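Long-range contacts in type II restriction enzyme NlaIV (PDB 6QM2), which recognises the double-stranded DNA sequence 5'-GGNNCC-3' and cleaves it in the middle, leaving blunt fragments with terminal 5'-phosphates: residues Q11-L16 and L143-V148; T71-D76 and K108-E113; R86-V91 and P118-V123. One frame throughout, in Å; residues are numbered along the deposited sequence.

Contact 1: residues Q11-L16 and L143-V148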
loop_
_atom_site.group_PDB
_atom_site.type_symbol
_atom_site.label_atom_id
_atom_site.label_comp_id
_atom_site.label_asym_id
_atom_site.label_seq_id
_atom_site.Cartn_x
_atom_site.Cartn_y
_atom_site.Cartn_z
ATOM N N GLN A 11 8.659 22.497 -21.567
ATOM C CA GLN A 11 7.636 22.267 -22.593
ATOM C C GLN A 11 6.575 21.281 -22.092
ATOM O O GLN A 11 5.386 21.476 -22.344
ATOM C CB GLN A 11 8.262 21.760 -23.901
ATOM C CG GLN A 11 9.011 22.827 -24.693
ATOM C CD GLN A 11 9.788 22.261 -25.877
ATOM O OE1 GLN A 11 10.468 21.237 -25.772
ATOM N NE2 GLN A 11 9.696 22.939 -27.015
ATOM N N ILE A 12 7.013 20.239 -21.378
ATOM C CA ILE A 12 6.102 19.262 -20.755
ATOM C C ILE A 12 5.250 19.924 -19.668
ATOM O O ILE A 12 4.044 19.690 -19.600
ATOM C CB ILE A 12 6.870 18.046 -20.172
ATOM C CG1 ILE A 12 7.485 17.219 -21.306
ATOM C CG2 ILE A 12 5.951 17.154 -19.340
ATOM C CD1 ILE A 12 8.552 16.243 -20.856
ATOM N N PHE A 13 5.885 20.737 -18.824
ATOM C CA PHE A 13 5.184 21.512 -17.798
ATOM C C PHE A 13 4.099 22.383 -18.429
ATOM O O PHE A 13 2.931 22.289 -18.052
ATOM C CB PHE A 13 6.180 22.372 -17.007
ATOM C CG PHE A 13 5.545 23.238 -15.945
ATOM C CD1 PHE A 13 4.858 22.667 -14.876
ATOM C CD2 PHE A 13 5.655 24.629 -15.997
ATOM C CE1 PHE A 13 4.282 23.463 -13.893
ATOM C CE2 PHE A 13 5.082 25.429 -15.015
ATOM C CZ PHE A 13 4.395 24.844 -13.962
ATOM N N ASP A 14 4.491 23.198 -19.407
ATOM C CA ASP A 14 3.562 24.108 -20.092
ATOM C C ASP A 14 2.479 23.372 -20.882
ATOM O O ASP A 14 1.340 23.840 -20.941
ATOM C CB ASP A 14 4.311 25.072 -21.026
ATOM C CG ASP A 14 5.140 26.107 -20.273
ATOM O OD1 ASP A 14 4.650 26.672 -19.268
ATOM O OD2 ASP A 14 6.282 26.371 -20.706
ATOM N N LYS A 15 2.827 22.232 -21.482
ATOM C CA LYS A 15 1.855 21.443 -22.242
ATOM C C LYS A 15 0.762 20.892 -21.325
ATOM O O LYS A 15 -0.424 21.039 -21.622
ATOM C CB LYS A 15 2.530 20.308 -23.025
ATOM C CG LYS A 15 1.596 19.620 -24.009
ATOM C CD LYS A 15 2.319 18.713 -24.995
ATOM C CE LYS A 15 1.408 18.369 -26.167
ATOM N NZ LYS A 15 1.785 17.107 -26.856
ATOM N N LEU A 16 1.162 20.280 -20.210
ATOM C CA LEU A 16 0.209 19.801 -19.196
ATOM C C LEU A 16 -0.697 20.916 -18.673
ATOM O O LEU A 16 -1.890 20.708 -18.456
ATOM C CB LEU A 16 0.940 19.161 -18.010
ATOM C CG LEU A 16 1.623 17.813 -18.245
ATOM C CD1 LEU A 16 2.539 17.486 -17.075
ATOM C CD2 LEU A 16 0.604 16.704 -18.461
ATOM N N LEU A 143 0.450 22.357 -9.717
ATOM C CA LEU A 143 1.551 21.740 -10.459
ATOM C C LEU A 143 2.748 22.684 -10.441
ATOM O O LEU A 143 2.589 23.894 -10.617
ATOM C CB LEU A 143 1.139 21.429 -11.901
ATOM C CG LEU A 143 2.091 20.522 -12.695
ATOM C CD1 LEU A 143 2.022 19.082 -12.204
ATOM C CD2 LEU A 143 1.793 20.568 -14.186
ATOM N N TRP A 144 3.937 22.126 -10.215
ATOM C CA TRP A 144 5.179 22.898 -10.177
ATOM C C TRP A 144 6.271 22.243 -11.012
ATOM O O TRP A 144 6.290 21.019 -11.173
ATOM C CB TRP A 144 5.705 23.011 -8.747
ATOM C CG TRP A 144 4.849 23.769 -7.783
ATOM C CD1 TRP A 144 4.826 25.121 -7.593
ATOM C CD2 TRP A 144 3.930 23.214 -6.835
ATOM N NE1 TRP A 144 3.938 25.444 -6.595
ATOM C CE2 TRP A 144 3.372 24.294 -6.113
ATOM C CE3 TRP A 144 3.515 21.909 -6.532
ATOM C CZ2 TRP A 144 2.421 24.108 -5.104
ATOM C CZ3 TRP A 144 2.569 21.726 -5.526
ATOM C CH2 TRP A 144 2.035 22.820 -4.823
ATOM N N LEU A 145 7.170 23.077 -11.535
ATOM C CA LEU A 145 8.444 22.634 -12.102
ATOM C C LEU A 145 9.542 23.389 -11.366
ATOM O O LEU A 145 9.662 24.608 -11.510
ATOM C CB LEU A 145 8.513 22.906 -13.608
ATOM C CG LEU A 145 9.699 22.266 -14.344
ATOM C CD1 LEU A 145 9.561 20.749 -14.408
ATOM C CD2 LEU A 145 9.834 22.843 -15.742
ATOM N N LYS A 146 10.317 22.668 -10.559
ATOM C CA LYS A 146 11.316 23.279 -9.679
ATOM C C LYS A 146 12.639 22.514 -9.722
ATOM O O LYS A 146 12.680 21.345 -10.114
ATOM C CB LYS A 146 10.792 23.311 -8.238
ATOM C CG LYS A 146 9.518 24.126 -8.021
ATOM C CD LYS A 146 9.822 25.581 -7.690
ATOM C CE LYS A 146 8.664 26.495 -8.060
ATOM N NZ LYS A 146 8.936 27.899 -7.655
ATOM N N LYS A 147 13.716 23.194 -9.328
ATOM C CA LYS A 147 15.021 22.557 -9.090
ATOM C C LYS A 147 15.081 22.050 -7.651
ATOM O O LYS A 147 14.301 22.488 -6.806
ATOM C CB LYS A 147 16.176 23.540 -9.351
ATOM C CG LYS A 147 16.760 23.489 -10.758
ATOM C CD LYS A 147 15.757 23.896 -11.828
ATOM C CE LYS A 147 16.410 23.975 -13.203
ATOM N NZ LYS A 147 16.966 22.674 -13.671
ATOM N N VAL A 148 16.013 21.137 -7.373
ATOM C CA VAL A 148 16.185 20.571 -6.018
ATOM C C VAL A 148 16.450 21.644 -4.952
ATOM O O VAL A 148 15.963 21.536 -3.832
ATOM C CB VAL A 148 17.297 19.479 -5.968
ATOM C CG1 VAL A 148 18.694 20.066 -6.170
ATOM C CG2 VAL A 148 17.231 18.695 -4.663
#

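Contact 2: residues T71-D76 and K108-E113. With NA (sodium ion), chain B.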
loop_
_atom_site.group_PDB
_atom_site.type_symbol
_atom_site.label_atom_id
_atom_site.label_comp_id
_atom_site.label_asym_id
_atom_site.label_seq_id
_atom_site.Cartn_x
_atom_site.Cartn_y
_atom_site.Cartn_z
ATOM N N THR A 71 15.268 3.307 -8.543
ATOM C CA THR A 71 14.212 4.062 -7.845
ATOM C C THR A 71 14.740 4.983 -6.731
ATOM O O THR A 71 14.088 5.974 -6.392
ATOM C CB THR A 71 13.160 3.118 -7.233
ATOM O OG1 THR A 71 13.811 2.159 -6.390
ATOM C CG2 THR A 71 12.384 2.397 -8.329
ATOM N N GLN A 72 15.909 4.657 -6.174
ATOM C CA GLN A 72 16.471 5.388 -5.025
ATOM C C GLN A 72 17.089 6.754 -5.353
ATOM O O GLN A 72 17.178 7.614 -4.473
ATOM C CB GLN A 72 17.523 4.533 -4.312
ATOM C CG GLN A 72 16.995 3.201 -3.797
ATOM C CD GLN A 72 17.705 2.740 -2.539
ATOM O OE1 GLN A 72 17.541 3.333 -1.475
ATOM N NE2 GLN A 72 18.491 1.675 -2.653
ATOM N N MET A 73 17.504 6.951 -6.604
ATOM C CA MET A 73 18.215 8.162 -7.032
ATOM C C MET A 73 17.446 8.859 -8.151
ATOM O O MET A 73 16.731 8.188 -8.895
ATOM C CB MET A 73 19.606 7.755 -7.540
ATOM C CG MET A 73 20.744 8.620 -7.040
ATOM S SD MET A 73 20.812 8.586 -5.241
ATOM C CE MET A 73 21.504 10.197 -4.945
ATOM N N PRO A 74 17.575 10.198 -8.288
ATOM C CA PRO A 74 17.013 10.820 -9.496
ATOM C C PRO A 74 17.829 10.473 -10.755
ATOM O O PRO A 74 18.984 10.044 -10.634
ATOM C CB PRO A 74 17.083 12.321 -9.184
ATOM C CG PRO A 74 18.183 12.453 -8.188
ATOM C CD PRO A 74 18.100 11.210 -7.351
ATOM N N PRO A 75 17.238 10.626 -11.957
ATOM C CA PRO A 75 15.887 11.074 -12.289
ATOM C C PRO A 75 14.924 9.897 -12.474
ATOM O O PRO A 75 15.300 8.752 -12.220
ATOM C CB PRO A 75 16.103 11.791 -13.620
ATOM C CG PRO A 75 17.185 10.995 -14.276
ATOM C CD PRO A 75 17.995 10.328 -13.187
ATOM N N ASP A 76 13.694 10.189 -12.882
ATOM C CA ASP A 76 12.721 9.162 -13.262
ATOM C C ASP A 76 12.712 8.974 -14.775
ATOM O O ASP A 76 12.665 7.839 -15.259
ATOM C CB ASP A 76 11.315 9.527 -12.768
ATOM C CG ASP A 76 11.198 9.511 -11.247
ATOM O OD1 ASP A 76 11.736 8.581 -10.606
ATOM O OD2 ASP A 76 10.551 10.429 -10.692
ATOM N N LYS A 108 23.563 10.184 2.197
ATOM C CA LYS A 108 24.876 9.582 1.939
ATOM C C LYS A 108 25.054 9.315 0.450
ATOM O O LYS A 108 26.094 9.644 -0.112
ATOM C CB LYS A 108 25.107 8.298 2.747
ATOM C CG LYS A 108 26.395 7.560 2.368
ATOM C CD LYS A 108 27.099 6.904 3.549
ATOM C CE LYS A 108 26.212 5.911 4.293
ATOM N NZ LYS A 108 26.985 5.105 5.279
ATOM N N MET A 109 24.036 8.733 -0.176
ATOM C CA MET A 109 24.077 8.448 -1.610
ATOM C C MET A 109 24.178 9.719 -2.450
ATOM O O MET A 109 24.942 9.762 -3.414
ATOM C CB MET A 109 22.848 7.645 -2.044
ATOM C CG MET A 109 22.877 6.184 -1.628
ATOM S SD MET A 109 21.367 5.340 -2.136
ATOM C CE MET A 109 21.673 5.087 -3.887
ATOM N N TYR A 110 23.415 10.742 -2.069
ATOM C CA TYR A 110 23.316 11.995 -2.831
ATOM C C TYR A 110 24.560 12.860 -2.729
ATOM O O TYR A 110 24.945 13.476 -3.714
ATOM C CB TYR A 110 22.076 12.779 -2.393
ATOM C CG TYR A 110 21.672 13.922 -3.297
ATOM C CD1 TYR A 110 20.810 13.715 -4.370
ATOM C CD2 TYR A 110 22.120 15.221 -3.058
ATOM C CE1 TYR A 110 20.420 14.761 -5.195
ATOM C CE2 TYR A 110 21.733 16.276 -3.873
ATOM C CZ TYR A 110 20.883 16.041 -4.940
ATOM O OH TYR A 110 20.501 17.079 -5.751
ATOM N N SER A 111 25.184 12.905 -1.553
ATOM C CA SER A 111 26.450 13.622 -1.389
ATOM C C SER A 111 27.568 13.025 -2.262
ATOM O O SER A 111 28.386 13.773 -2.799
ATOM C CB SER A 111 26.870 13.689 0.089
ATOM O OG SER A 111 26.884 12.412 0.697
ATOM N N ASP A 112 27.591 11.696 -2.407
ATOM C CA ASP A 112 28.546 11.013 -3.298
ATOM C C ASP A 112 28.178 11.183 -4.764
ATOM O O ASP A 112 29.050 11.403 -5.600
ATOM C CB ASP A 112 28.639 9.510 -2.986
ATOM C CG ASP A 112 29.299 9.219 -1.644
ATOM O OD1 ASP A 112 29.940 10.121 -1.059
ATOM O OD2 ASP A 112 29.179 8.069 -1.171
ATOM N N GLU A 113 26.888 11.058 -5.062
ATOM C CA GLU A 113 26.368 11.151 -6.429
ATOM C C GLU A 113 26.736 12.473 -7.098
ATOM O O GLU A 113 27.196 12.469 -8.236
ATOM C CB GLU A 113 24.840 10.974 -6.419
ATOM C CG GLU A 113 24.119 11.088 -7.766
ATOM C CD GLU A 113 24.063 9.789 -8.547
ATOM O OE1 GLU A 113 24.958 8.930 -8.371
ATOM O OE2 GLU A 113 23.113 9.641 -9.347
HETATM NA NA NA B . 16.149 7.074 -10.594
HETATM O O HOH W 1 13.707 6.476 -10.776
#

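Contact 3: residues R86-V91 and P118-V123. With K (potassium ion), chain C.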
loop_
_atom_site.group_PDB
_atom_site.type_symbol
_atom_site.label_atom_id
_atom_site.label_comp_id
_atom_site.label_asym_id
_atom_site.label_seq_id
_atom_site.Cartn_x
_atom_site.Cartn_y
_atom_site.Cartn_z
ATOM N N ARG A 86 21.697 15.412 -19.412
ATOM C CA ARG A 86 20.900 16.636 -19.536
ATOM C C ARG A 86 19.443 16.273 -19.782
ATOM O O ARG A 86 19.133 15.141 -20.154
ATOM C CB ARG A 86 21.410 17.509 -20.693
ATOM C CG ARG A 86 22.881 17.910 -20.621
ATOM C CD ARG A 86 23.135 18.884 -19.483
ATOM N NE ARG A 86 24.505 19.407 -19.438
ATOM C CZ ARG A 86 25.584 18.738 -19.015
ATOM N NH1 ARG A 86 25.506 17.467 -18.616
ATOM N NH2 ARG A 86 26.770 19.345 -19.005
ATOM N N GLU A 87 18.560 17.249 -19.574
ATOM C CA GLU A 87 17.116 17.089 -19.781
ATOM C C GLU A 87 16.547 15.942 -18.922
ATOM O O GLU A 87 15.856 15.048 -19.422
ATOM C CB GLU A 87 16.794 16.900 -21.279
ATOM C CG GLU A 87 17.527 17.843 -22.239
ATOM C CD GLU A 87 17.353 19.320 -21.909
ATOM O OE1 GLU A 87 16.237 19.720 -21.521
ATOM O OE2 GLU A 87 18.332 20.087 -22.047
ATOM N N LEU A 88 16.855 15.993 -17.624
ATOM C CA LEU A 88 16.491 14.945 -16.659
ATOM C C LEU A 88 15.256 15.356 -15.851
ATOM O O LEU A 88 15.197 16.477 -15.341
ATOM C CB LEU A 88 17.661 14.680 -15.712
ATOM C CG LEU A 88 19.021 14.414 -16.364
ATOM C CD1 LEU A 88 20.097 14.187 -15.314
ATOM C CD2 LEU A 88 18.938 13.224 -17.301
ATOM N N LEU A 89 14.292 14.440 -15.726
ATOM C CA LEU A 89 13.001 14.727 -15.093
ATOM C C LEU A 89 12.715 13.779 -13.922
ATOM O O LEU A 89 12.769 12.558 -14.082
ATOM C CB LEU A 89 11.886 14.610 -16.132
ATOM C CG LEU A 89 10.460 14.966 -15.695
ATOM C CD1 LEU A 89 10.373 16.404 -15.203
ATOM C CD2 LEU A 89 9.485 14.723 -16.837
ATOM N N GLU A 90 12.416 14.358 -12.757
ATOM C CA GLU A 90 11.932 13.620 -11.583
ATOM C C GLU A 90 10.467 14.008 -11.365
ATOM O O GLU A 90 10.141 15.197 -11.332
ATOM C CB GLU A 90 12.770 13.977 -10.344
ATOM C CG GLU A 90 12.398 13.239 -9.053
ATOM C CD GLU A 90 12.939 11.821 -8.948
ATOM O OE1 GLU A 90 13.593 11.337 -9.892
ATOM O OE2 GLU A 90 12.707 11.180 -7.896
ATOM N N VAL A 91 9.595 13.008 -11.223
ATOM C CA VAL A 91 8.185 13.239 -10.902
ATOM C C VAL A 91 7.953 12.993 -9.416
ATOM O O VAL A 91 8.371 11.962 -8.883
ATOM C CB VAL A 91 7.244 12.322 -11.706
ATOM C CG1 VAL A 91 5.782 12.612 -11.363
ATOM C CG2 VAL A 91 7.492 12.494 -13.196
ATOM N N PRO A 118 27.651 15.800 -11.128
ATOM C CA PRO A 118 27.132 17.131 -10.750
ATOM C C PRO A 118 25.909 17.592 -11.535
ATOM O O PRO A 118 25.109 18.369 -11.022
ATOM C CB PRO A 118 28.305 18.071 -11.046
ATOM C CG PRO A 118 29.508 17.206 -11.036
ATOM C CD PRO A 118 29.066 15.869 -11.537
ATOM N N TYR A 119 25.789 17.133 -12.774
ATOM C CA TYR A 119 24.597 17.385 -13.591
ATOM C C TYR A 119 23.254 16.931 -12.980
ATOM O O TYR A 119 22.191 17.379 -13.434
ATOM C CB TYR A 119 24.765 16.802 -15.004
ATOM C CG TYR A 119 25.108 15.323 -15.069
ATOM C CD1 TYR A 119 24.113 14.352 -15.050
ATOM C CD2 TYR A 119 26.435 14.898 -15.175
ATOM C CE1 TYR A 119 24.430 12.998 -15.118
ATOM C CE2 TYR A 119 26.759 13.549 -15.240
ATOM C CZ TYR A 119 25.754 12.605 -15.216
ATOM O OH TYR A 119 26.071 11.274 -15.288
ATOM N N MET A 120 23.296 16.059 -11.969
ATOM C CA MET A 120 22.096 15.720 -11.189
ATOM C C MET A 120 21.476 16.916 -10.456
ATOM O O MET A 120 20.269 16.936 -10.225
ATOM C CB MET A 120 22.394 14.598 -10.187
ATOM C CG MET A 120 22.663 13.243 -10.822
ATOM S SD MET A 120 21.297 12.672 -11.856
ATOM C CE MET A 120 21.953 11.120 -12.467
ATOM N N LEU A 121 22.284 17.915 -10.116
ATOM C CA LEU A 121 21.774 19.139 -9.484
ATOM C C LEU A 121 20.869 19.982 -10.391
ATOM O O LEU A 121 20.146 20.849 -9.893
ATOM C CB LEU A 121 22.929 20.008 -8.984
ATOM C CG LEU A 121 23.804 19.391 -7.890
ATOM C CD1 LEU A 121 25.146 20.100 -7.775
ATOM C CD2 LEU A 121 23.077 19.401 -6.556
ATOM N N ASP A 122 20.922 19.746 -11.705
ATOM C CA ASP A 122 20.071 20.447 -12.667
ATOM C C ASP A 122 18.859 19.610 -13.090
ATOM O O ASP A 122 18.209 19.946 -14.081
ATOM C CB ASP A 122 20.894 20.849 -13.904
ATOM C CG ASP A 122 20.376 22.119 -14.579
ATOM O OD1 ASP A 122 20.385 23.181 -13.924
ATOM O OD2 ASP A 122 19.972 22.063 -15.764
ATOM N N VAL A 123 18.546 18.540 -12.350
ATOM C CA VAL A 123 17.325 17.758 -12.599
ATOM C C VAL A 123 16.103 18.632 -12.324
ATOM O O VAL A 123 16.084 19.392 -11.350
ATOM C CB VAL A 123 17.248 16.486 -11.721
ATOM C CG1 VAL A 123 15.881 15.812 -11.833
ATOM C CG2 VAL A 123 18.347 15.498 -12.098
HETATM K K K C . 14.199 9.659 -5.362
HETATM O O HOH W 2 19.299 20.086 -18.545
HETATM O O HOH W 3 18.689 17.704 -16.224
HETATM O O HOH W 4 14.314 8.919 -2.329
#

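Contact 1: residues Q11-L16 and L143-V148
Helix 9-18 lies against one margin of the mixed sheet of the PD-(D/E)XK nuclease fold, on strand 138-147, the outermost strand at that end within this chain. The two short segments run nearly antiparallel, at 168°, with their axes 9.2 Å apart at closest approach. Phe13 carries most of the contact. Its CG stands anti to the backbone N (chi1 179°), so the ring reaches out from the helix and lies across the strand. Leu143 comes first along the strand. Its CD2 rests 3.8 Å from Phe13 CD1, the two side chains sliding past each other in opposite directions, while its carbonyl O sits at the ring edge, 3.7 Å from Phe13 CE1. The same methyl group reaches back toward the next turn of the helix, where Leu16 CB is 4.2 Å from Leu143 CD2. At Trp144 the backbone alone meets the helix, its C lying 3.7 Å from Phe13 CE1. The indole is turned to the other side of the sheet, where it meets Trp177 edge-to-face. Leu145 then returns to the helix side and lies over one ring face, offset toward its rim: its CB makes a CH-pi contact 4.0 Å from the centroid of the Phe13 ring and 18° off the ring normal. The rest of Leu145 folds back along the Phe13 stem, so that CD2 comes within 3.9 Å of Phe13 CB. Deeper in, Ile12 and Leu16 pack on Trp57 of helix 44-60, and Leu16 also touches Leu126 of the adjoining strand; the contact thus joins the N-terminal helix to both the sheet margin and the long helix. Beyond the ring the strand leaves the helix, and Lys147 NZ forms a salt bridge with Asp124 OD1.

Contact 2: residues T71-D76 and K108-E113
At the edge of the Tyr110 ring, near its plane, lies Pro74 CG, 4.4 Å from Tyr110 CE1; Met73 CE comes in obliquely, 3.6 Å from Tyr110 CD1. Further side chains of the fold, among them Ala105, Leu121 and Phe194, also touch this tyrosine. In the loop 71-76, Pro75 and Asp76 probably form the Pro-Asp pair of the PD-(D/E)XK motif, and helix 107-116 packs beside it mainly through methionine and aromatic side chains. The second flat group is the carboxylate of Glu113. It and Met73 reach toward each other tip to tip, Glu113 OE2 stopping 3.5 Å from Met73 CG, a contact with an aliphatic carbon and not with a polar partner. Met73 is the central side chain of the contact. Its chain bends at chi2 (59°), then runs out so that CE ends over the helix backbone at Tyr110, against Tyr110 CB and Glu113 CB. The thioether sulfur flanks the other methionine: Met73 SD is 3.8 Å from Met109 CE, the two chains passing in opposite directions. Met109 bends at chi3 (77°), which also puts its methyl group beside Gln72 CB at the exposed border of the contact. While the Met73 side chain faces the helix, its backbone faces a sodium ion. Met73 O lies 2.1 Å and Pro75 O 2.5 Å from the sodium ion, on the two sides of a cis peptide bond between the prolines; Ser68 OG and Asn70 O add two more ligands. The packing on the helix and the metal site therefore share one residue. A water is a further ligand, 2.5 Å from the sodium ion, and donates a hydrogen bond of 2.9 Å to Asp76 OD1.

Contact 3: residues R86-V91 and P118-V123
Leu88 holds CG anti to its carbonyl carbon (chi1 -51°), sending CD1 toward the 3-10 turn 118-121, and Tyr119 answers from the crowded position between backbone N and carbonyl carbon (chi1 55°), which brings its ring edge against that methyl. Leu88 CD1 lies near the ring plane, 4.0 Å from Tyr119 CD1, and also touches Met120 SD. Val123 crosses Leu88 at about a right angle and spans the Leu88 and Glu90 side chains on one side of the strand: its CG2 packs 3.8 Å from Leu88 CB, its CG1 3.9 Å from Glu90 CB. At the outer end Arg86 bends at chi2; the guanidinium and Tyr119 ring planes are 24° apart, NH1 approaching obliquely, 3.7 Å from Tyr119 CB, and Tyr227 of helix 215-227 takes the guanidinium in a cation-pi contact. A water bridges the backbones, accepting from Leu88 N at 2.9 Å and donating to Asp122 O at 3.1 Å. Just past Val123, backbone hydrogen bonds of Leu88 and Glu90 with Asp124 begin the pairing of parallel strands 88-95 and 124-132, a beta-alpha-beta connection through helix 107-116. Glu90 OE2 lies a long 3.3 Å from a potassium ion. Glu90 and Val91 probably open the Glu-X-Lys half of the sequence motif, consistent with the acidic, metal-binding active site of the PD-(D/E)XK nuclease core.

In the fold
Contact 3 lies between the other two, its centre about 11 Å from that of contact 2 and about 13 Å from that of contact 1. Contacts 2 and 3 interlock along the chain and probably supply the two halves of the PD-(D/E)XK motif: probable hydrogen bonds of 2.8 Å join Asp76 N to Leu89 O and Asp76 OD2 to Val91 N. Contact 2 binds the sodium ion, while Glu90 of contact 3 meets the potassium ion. Contact 1 encloses both in sequence; its Lys147 NZ makes a long, weak ion pair of 3.5 Å with Asp122 OD1 of contact 3, and Val148 CG1 lies 3.5 Å from Tyr110 OH of contact 2.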